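Local coordinates for Iron(3+)-hydroxamate-binding protein FhuD (Bacillus subtilis subsp. subtilis, PDB 3G9Q) that binds iron(3+)-hydroxamate siderophores such as ferrichrome and passes them to the membrane-bound permease of the FhuCBGD ABC transporter, at residues 65-69 with 70-74; 198-201 with 202-205; 263-266 with 267-271. All blocks are in the same frame, centred on the assembly; numbering follows the deposited sequence.

Contact 1. Residues 65-69 with 70-74; sequences EKVID and LNPDL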
loop_
_atom_site.group_PDB
_atom_site.type_symbol
_atom_site.label_atom_id
_atom_site.label_comp_id
_atom_site.label_asym_id
_atom_site.label_seq_id
_atom_site.Cartn_x
_atom_site.Cartn_y
_atom_site.Cartn_z
ATOM N N GLU A 65 -19.625 -19.865 4.503
ATOM C CA GLU A 65 -20.255 -20.217 5.771
ATOM C C GLU A 65 -19.771 -19.299 6.897
ATOM O O GLU A 65 -20.558 -18.851 7.735
ATOM C CB GLU A 65 -19.947 -21.675 6.139
ATOM C CG GLU A 65 -20.214 -22.715 5.036
ATOM C CD GLU A 65 -19.144 -22.733 3.934
ATOM O OE1 GLU A 65 -17.929 -22.726 4.254
ATOM O OE2 GLU A 65 -19.519 -22.779 2.739
ATOM N N LYS A 66 -18.473 -19.011 6.909
ATOM C CA LYS A 66 -17.909 -18.148 7.935
ATOM C C LYS A 66 -18.535 -16.740 7.913
ATOM O O LYS A 66 -18.548 -16.032 8.935
ATOM C CB LYS A 66 -16.379 -18.079 7.783
ATOM C CG LYS A 66 -15.656 -19.369 8.215
ATOM C CD LYS A 66 -14.124 -19.255 8.196
ATOM C CE LYS A 66 -13.631 -18.029 8.967
ATOM N NZ LYS A 66 -14.226 -17.916 10.340
ATOM N N VAL A 67 -19.065 -16.346 6.753
ATOM C CA VAL A 67 -19.706 -15.036 6.593
ATOM C C VAL A 67 -21.146 -15.097 7.112
ATOM O O VAL A 67 -21.696 -14.094 7.590
ATOM C CB VAL A 67 -19.720 -14.571 5.102
ATOM C CG1 VAL A 67 -20.228 -13.137 5.001
ATOM C CG2 VAL A 67 -18.334 -14.661 4.515
ATOM N N ILE A 68 -21.749 -16.283 7.023
ATOM C CA ILE A 68 -23.112 -16.490 7.498
ATOM C C ILE A 68 -23.247 -16.203 8.997
ATOM O O ILE A 68 -24.205 -15.566 9.428
ATOM C CB ILE A 68 -23.580 -17.943 7.236
ATOM C CG1 ILE A 68 -23.802 -18.156 5.746
ATOM C CG2 ILE A 68 -24.903 -18.215 7.954
ATOM C CD1 ILE A 68 -23.256 -17.145 4.728
ATOM N N ASP A 69 -22.275 -16.658 9.778
ATOM C CA ASP A 69 -22.307 -16.491 11.223
ATOM C C ASP A 69 -22.052 -15.075 11.705
ATOM O O ASP A 69 -22.036 -14.818 12.908
ATOM C CB ASP A 69 -21.297 -17.440 11.868
ATOM C CG ASP A 69 -21.288 -18.807 11.203
ATOM O OD1 ASP A 69 -22.400 -19.352 10.964
ATOM O OD2 ASP A 69 -20.174 -19.331 10.921
ATOM N N LEU A 70 -21.858 -14.154 10.773
ATOM C CA LEU A 70 -21.605 -12.763 11.132
ATOM C C LEU A 70 -22.791 -11.900 10.685
ATOM O O LEU A 70 -22.760 -10.671 10.821
ATOM C CB LEU A 70 -20.310 -12.279 10.446
ATOM C CG LEU A 70 -18.945 -12.929 10.750
ATOM C CD1 LEU A 70 -18.004 -12.674 9.616
ATOM C CD2 LEU A 70 -18.373 -12.392 12.052
ATOM N N ASN A 71 -23.840 -12.561 10.181
ATOM C CA ASN A 71 -25.049 -11.906 9.639
ATOM C C ASN A 71 -24.812 -10.443 9.258
ATOM O O ASN A 71 -25.213 -9.522 9.963
ATOM C CB ASN A 71 -26.271 -12.049 10.588
ATOM C CG ASN A 71 -26.038 -11.465 11.990
ATOM O OD1 ASN A 71 -26.784 -10.588 12.439
ATOM N ND2 ASN A 71 -25.021 -11.972 12.691
ATOM N N PRO A 72 -24.142 -10.221 8.115
ATOM C CA PRO A 72 -23.845 -8.868 7.644
ATOM C C PRO A 72 -24.989 -8.220 6.892
ATOM O O PRO A 72 -25.847 -8.909 6.329
ATOM C CB PRO A 72 -22.644 -9.091 6.740
ATOM C CG PRO A 72 -23.011 -10.374 6.069
ATOM C CD PRO A 72 -23.497 -11.219 7.237
ATOM N N ASP A 73 -24.989 -6.892 6.889
ATOM C CA ASP A 73 -26.001 -6.136 6.171
ATOM C C ASP A 73 -25.376 -5.604 4.879
ATOM O O ASP A 73 -26.019 -4.908 4.094
ATOM C CB ASP A 73 -26.582 -4.981 7.031
ATOM C CG ASP A 73 -25.518 -4.014 7.560
ATOM O OD1 ASP A 73 -24.531 -3.734 6.849
ATOM O OD2 ASP A 73 -25.685 -3.507 8.684
ATOM N N LEU A 74 -24.111 -5.951 4.672
ATOM C CA LEU A 74 -23.370 -5.557 3.479
ATOM C C LEU A 74 -22.062 -6.362 3.334
ATOM O O LEU A 74 -21.307 -6.528 4.302
ATOM C CB LEU A 74 -23.050 -4.055 3.501
ATOM C CG LEU A 74 -22.209 -3.546 2.327
ATOM C CD1 LEU A 74 -23.078 -3.413 1.089
ATOM C CD2 LEU A 74 -21.603 -2.206 2.692
#

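Contact 2. Residues 198-201 with 202-205; sequences ISLE and KLPD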
loop_
_atom_site.group_PDB
_atom_site.type_symbol
_atom_site.label_atom_id
_atom_site.label_comp_id
_atom_site.label_asym_id
_atom_site.label_seq_id
_atom_site.Cartn_x
_atom_site.Cartn_y
_atom_site.Cartn_z
ATOM N N ILE A 198 15.181 -6.815 -13.149
ATOM C CA ILE A 198 16.542 -6.737 -13.664
ATOM C C ILE A 198 17.459 -7.783 -13.044
ATOM O O ILE A 198 17.080 -8.483 -12.102
ATOM C CB ILE A 198 17.166 -5.327 -13.431
ATOM C CG1 ILE A 198 17.703 -5.190 -11.995
ATOM C CG2 ILE A 198 16.144 -4.257 -13.726
ATOM C CD1 ILE A 198 18.642 -4.006 -11.768
ATOM N N SER A 199 18.665 -7.885 -13.593
ATOM C CA SER A 199 19.666 -8.823 -13.097
ATOM C C SER A 199 20.511 -8.107 -12.039
ATOM O O SER A 199 20.545 -6.874 -11.992
ATOM C CB SER A 199 20.563 -9.286 -14.244
ATOM O OG SER A 199 21.301 -8.197 -14.770
ATOM N N LEU A 200 21.196 -8.885 -11.204
ATOM C CA LEU A 200 22.048 -8.345 -10.143
ATOM C C LEU A 200 23.205 -7.533 -10.707
ATOM O O LEU A 200 23.872 -6.791 -9.982
ATOM C CB LEU A 200 22.616 -9.482 -9.295
ATOM C CG LEU A 200 23.448 -9.070 -8.085
ATOM C CD1 LEU A 200 22.607 -8.211 -7.162
ATOM C CD2 LEU A 200 23.937 -10.303 -7.355
ATOM N N GLU A 201 23.443 -7.685 -12.005
ATOM C CA GLU A 201 24.523 -6.979 -12.679
ATOM C C GLU A 201 24.181 -5.529 -12.990
ATOM O O GLU A 201 25.034 -4.646 -12.904
ATOM C CB GLU A 201 24.887 -7.699 -13.986
ATOM C CG GLU A 201 25.948 -8.794 -13.828
ATOM C CD GLU A 201 25.417 -10.063 -13.170
ATOM O OE1 GLU A 201 26.251 -10.877 -12.690
ATOM O OE2 GLU A 201 24.174 -10.247 -13.149
ATOM N N LYS A 202 22.927 -5.297 -13.358
ATOM C CA LYS A 202 22.472 -3.963 -13.709
ATOM C C LYS A 202 22.009 -3.137 -12.513
ATOM O O LYS A 202 21.472 -2.037 -12.671
ATOM C CB LYS A 202 21.355 -4.064 -14.741
ATOM C CG LYS A 202 21.864 -4.228 -16.153
ATOM C CD LYS A 202 20.717 -4.340 -17.141
ATOM C CE LYS A 202 20.101 -5.738 -17.126
ATOM N NZ LYS A 202 21.086 -6.773 -17.601
ATOM N N LEU A 203 22.231 -3.674 -11.318
ATOM C CA LEU A 203 21.848 -3.003 -10.090
ATOM C C LEU A 203 22.510 -1.624 -9.967
ATOM O O LEU A 203 21.833 -0.631 -9.715
ATOM C CB LEU A 203 22.198 -3.882 -8.890
ATOM C CG LEU A 203 21.313 -3.700 -7.661
ATOM C CD1 LEU A 203 19.880 -4.014 -8.040
ATOM C CD2 LEU A 203 21.778 -4.616 -6.541
ATOM N N PRO A 204 23.836 -1.538 -10.149
ATOM C CA PRO A 204 24.501 -0.235 -10.043
ATOM C C PRO A 204 24.006 0.761 -11.084
ATOM O O PRO A 204 24.283 1.950 -10.986
ATOM C CB PRO A 204 25.972 -0.573 -10.265
ATOM C CG PRO A 204 26.073 -1.976 -9.768
ATOM C CD PRO A 204 24.829 -2.605 -10.325
ATOM N N ASP A 205 23.282 0.277 -12.085
ATOM C CA ASP A 205 22.780 1.147 -13.134
ATOM C C ASP A 205 21.460 1.802 -12.760
ATOM O O ASP A 205 21.074 2.823 -13.331
ATOM C CB ASP A 205 22.621 0.360 -14.436
ATOM C CG ASP A 205 23.917 -0.289 -14.885
ATOM O OD1 ASP A 205 23.883 -1.071 -15.866
ATOM O OD2 ASP A 205 24.969 -0.016 -14.258
#

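Contact 3. Residues 263-266 with 267-271; sequences EFIT and ESLTK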
loop_
_atom_site.group_PDB
_atom_site.type_symbol
_atom_site.label_atom_id
_atom_site.label_comp_id
_atom_site.label_asym_id
_atom_site.label_seq_id
_atom_site.Cartn_x
_atom_site.Cartn_y
_atom_site.Cartn_z
ATOM N N GLU A 263 4.877 7.756 6.968
ATOM C CA GLU A 263 5.629 8.032 8.191
ATOM C C GLU A 263 6.986 7.329 8.062
ATOM O O GLU A 263 8.041 7.924 8.299
ATOM C CB GLU A 263 4.861 7.513 9.415
ATOM C CG GLU A 263 5.406 7.965 10.778
ATOM C CD GLU A 263 4.716 7.247 11.959
ATOM O OE1 GLU A 263 3.460 7.297 12.051
ATOM O OE2 GLU A 263 5.431 6.635 12.796
ATOM N N PHE A 264 6.958 6.066 7.656
ATOM C CA PHE A 264 8.194 5.322 7.497
ATOM C C PHE A 264 9.120 5.947 6.450
ATOM O O PHE A 264 10.333 5.999 6.655
ATOM C CB PHE A 264 7.894 3.877 7.126
ATOM C CG PHE A 264 9.100 3.115 6.685
ATOM C CD1 PHE A 264 10.089 2.778 7.583
ATOM C CD2 PHE A 264 9.258 2.755 5.357
ATOM C CE1 PHE A 264 11.220 2.091 7.165
ATOM C CE2 PHE A 264 10.389 2.068 4.932
ATOM C CZ PHE A 264 11.368 1.738 5.841
ATOM N N ILE A 265 8.549 6.396 5.332
ATOM C CA ILE A 265 9.317 7.030 4.261
ATOM C C ILE A 265 10.036 8.278 4.818
ATOM O O ILE A 265 11.257 8.417 4.702
ATOM C CB ILE A 265 8.396 7.504 3.080
ATOM C CG1 ILE A 265 7.610 6.317 2.481
ATOM C CG2 ILE A 265 9.239 8.249 2.028
ATOM C CD1 ILE A 265 6.480 6.708 1.535
ATOM N N THR A 266 9.252 9.169 5.427
ATOM C CA THR A 266 9.738 10.419 6.000
ATOM C C THR A 266 10.779 10.217 7.093
ATOM O O THR A 266 11.866 10.797 7.032
ATOM C CB THR A 266 8.570 11.238 6.562
ATOM O OG1 THR A 266 7.561 11.383 5.551
ATOM C CG2 THR A 266 9.056 12.612 7.004
ATOM N N GLU A 267 10.453 9.400 8.092
ATOM C CA GLU A 267 11.397 9.140 9.165
ATOM C C GLU A 267 12.732 8.646 8.607
ATOM O O GLU A 267 13.783 9.162 8.977
ATOM C CB GLU A 267 10.834 8.112 10.152
ATOM C CG GLU A 267 11.841 7.665 11.215
ATOM C CD GLU A 267 12.348 8.812 12.100
ATOM O OE1 GLU A 267 13.385 8.622 12.772
ATOM O OE2 GLU A 267 11.717 9.895 12.143
ATOM N N SER A 268 12.685 7.652 7.715
ATOM C CA SER A 268 13.892 7.079 7.108
ATOM C C SER A 268 14.745 8.134 6.435
ATOM O O SER A 268 15.954 8.184 6.645
ATOM C CB SER A 268 13.529 6.039 6.045
ATOM O OG SER A 268 12.645 5.051 6.527
ATOM N N LEU A 269 14.104 8.959 5.607
ATOM C CA LEU A 269 14.791 10.007 4.862
ATOM C C LEU A 269 15.218 11.239 5.634
ATOM O O LEU A 269 15.862 12.110 5.063
ATOM C CB LEU A 269 13.946 10.459 3.676
ATOM C CG LEU A 269 13.714 9.410 2.599
ATOM C CD1 LEU A 269 13.168 10.111 1.364
ATOM C CD2 LEU A 269 15.019 8.699 2.256
ATOM N N THR A 270 14.871 11.330 6.916
ATOM C CA THR A 270 15.255 12.493 7.708
ATOM C C THR A 270 15.946 12.203 9.032
ATOM O O THR A 270 16.285 13.147 9.737
ATOM C CB THR A 270 14.044 13.412 8.052
ATOM O OG1 THR A 270 13.065 12.661 8.780
ATOM C CG2 THR A 270 13.422 14.023 6.796
ATOM N N LYS A 271 16.142 10.936 9.406
ATOM C CA LYS A 271 16.809 10.652 10.690
ATOM C C LYS A 271 18.292 11.062 10.657
ATOM O O LYS A 271 18.943 11.000 9.616
ATOM C CB LYS A 271 16.620 9.175 11.097
ATOM C CG LYS A 271 16.770 8.131 9.987
ATOM C CD LYS A 271 16.251 6.733 10.412
ATOM C CE LYS A 271 16.465 5.694 9.305
ATOM N NZ LYS A 271 17.924 5.537 8.942
#

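Contact 1. Residues 65-69 with 70-74
Leu-70 folds back over the last turn of helix 64-68 and lies against the carbonyls of Lys-66 and Val-67. Its CB sits 3.7 Å from Val-67 O, the same oxygen that accepts a hydrogen bond from Leu-70 N. With CG beside the backbone N (chi1 -62°), the chain turns toward the helix rather than along the loop. CG comes within 3.6 Å of Lys-66 O. The branch CD1 stays on that oxygen, 3.5 Å from Lys-66 O, with Val-67 CA a little farther off. A leucine suits this place because its apolar length can line the end of the helix, while Val-18 and Asn-57 also touch its side chain.

The backbone turns in two steps. Leu-70 N bonds to Val-67 O at 3.2 Å, three residues back, and Asn-71 N then reaches Ile-68 O at 3.1 Å, closing a type I beta turn from Ile-68 to Asn-71. Asn-71 has a positive phi of 20°, a backbone region that asparagine tolerates better than most residues. Pro-72 follows; having no N-H to give, it meets Val-67 through its ring carbons, CD lying 3.4 Å from Val-67 O. Its CG meets Val-67 CG1 at 4.1 Å, the two side chains crossing at about a right angle. This apolar pair is buried, with Val-18 touching both members and Ile-91 of helix 85-91 adding to the proline. Arg-16 NE gives a hydrogen bond to Leu-70 O. The whole is a helix-to-strand connection, the closing half of a beta-alpha-beta crossover that delivers the chain into strand 74-78, next to strand 17-19 in the four-stranded parallel sheet of the N-terminal lobe.

Contact 2. Residues 198-201 with 202-205
Lys-202 holds Ser-199 at two points, one from its backbone and one from the end of its side chain. Its N gives a hydrogen bond to Ser-199 O at 3.2 Å, bent to 135°, which closes a type I turn. Its NZ donates to Ser-199 OG at 3.2 Å. Bends at chi3 and chi4 curl the lysine chain back to the hydroxyl, a suitable acceptor for an ammonium group at the surface.

On the inner side the turn is apolar. Leu-203 spreads its two methyls between two partners: CD1 meets Ile-198 CD1 at 3.9 Å, and CD2 meets Leu-200 CD1 at 3.7 Å. Leu-200 sends CG anti to its own N (chi1 -176°), carrying CD1 to that meeting. Proline suits the first turn of a helix, where the N-H it lacks would have no carbonyl within the helix to bond to; CD of Pro-204 rests 3.3 Å from Glu-201 O.

Outside this shell, Ile-158 of strand 157-161 touches both leucines, and Ile-230 of helix 229-232 covers them and Pro-204. The turn thus joins edge strand 195-198 to the short helix 203-206, with its apolar face packed between strand 157-161 and helix 229-232.

Contact 3. Residues 263-266 with 267-271
Ser-268 meets Phe-264 one helical turn earlier, and its hydroxyl does two things at once. OG donates to Phe-264 O, and it also stands over one face of the phenyl ring, 3.3 Å from CE1 and offset toward the rim. The ring comes there because CG is anti to the backbone N (chi1 169°), beside the residue's own carbonyl carbon. Ser-268 N bonds to that same oxygen at 3.1 Å, so two donors grip Phe-264 O from opposite faces of its carbonyl plane. A serine fits, being small enough for this buried spot and able to satisfy its hydroxyl within the helix.

Beside this pair, the buried Ile-265 and Leu-269 face inward in loose contact, Ile-265 CG2 and Leu-269 CD1 being 4.4 Å apart; Leu-269 CG also lies 3.4 Å from Ile-265 O. Tyr-243 of strand 242-244 touches Phe-264, Ser-268 and Leu-269, while Phe-212 meets the phenyl ring at a steep angle.

The solvent side is held more by backbone than by side chains. Glu-267 N bonds to Glu-263 O at 2.8 Å, and of the Glu-267 side chain CB is the atom near that carbonyl; both acids suit an exposed surface.

A further face turns to helix 118-143. There Thr-270 OG1 donates to Thr-266 O at 2.8 Å, while Thr-266 OG1 turns back to Leu-262 O. An alanine in place of Thr-270 takes away the hydroxyl bonded to Thr-266 O and would probably leave a gap facing Ile-139. Serine and threonine hydroxyls bonding to the carbonyl four residues back are a familiar feature of helices, here in the C-terminal helix 255-270, whose threonines pack on the long helix 118-143 that links the two lobes in this binding-protein family.

The three contacts follow one another along the chain without touching. Contact 1 belongs to the N-terminal lobe, at the parallel sheet; contact 2 borders the mixed sheet of the other lobe. Their centres are 49 Å apart, on opposite sides of the chain's centre. Contact 3 is nearer to contact 2, with nearest atoms about 17 Å apart, against about 28 Å to contact 1. Strand 242-244, which it packs on, lies in the same mixed sheet as strand 195-198. In this family the siderophore binds in the cleft between the lobes; contacts 1 and 2, centred 27 and 25 Å from the chain's centre, are probably away from it, while contact 3 lies on the helix packed against interlobe helix 118-143.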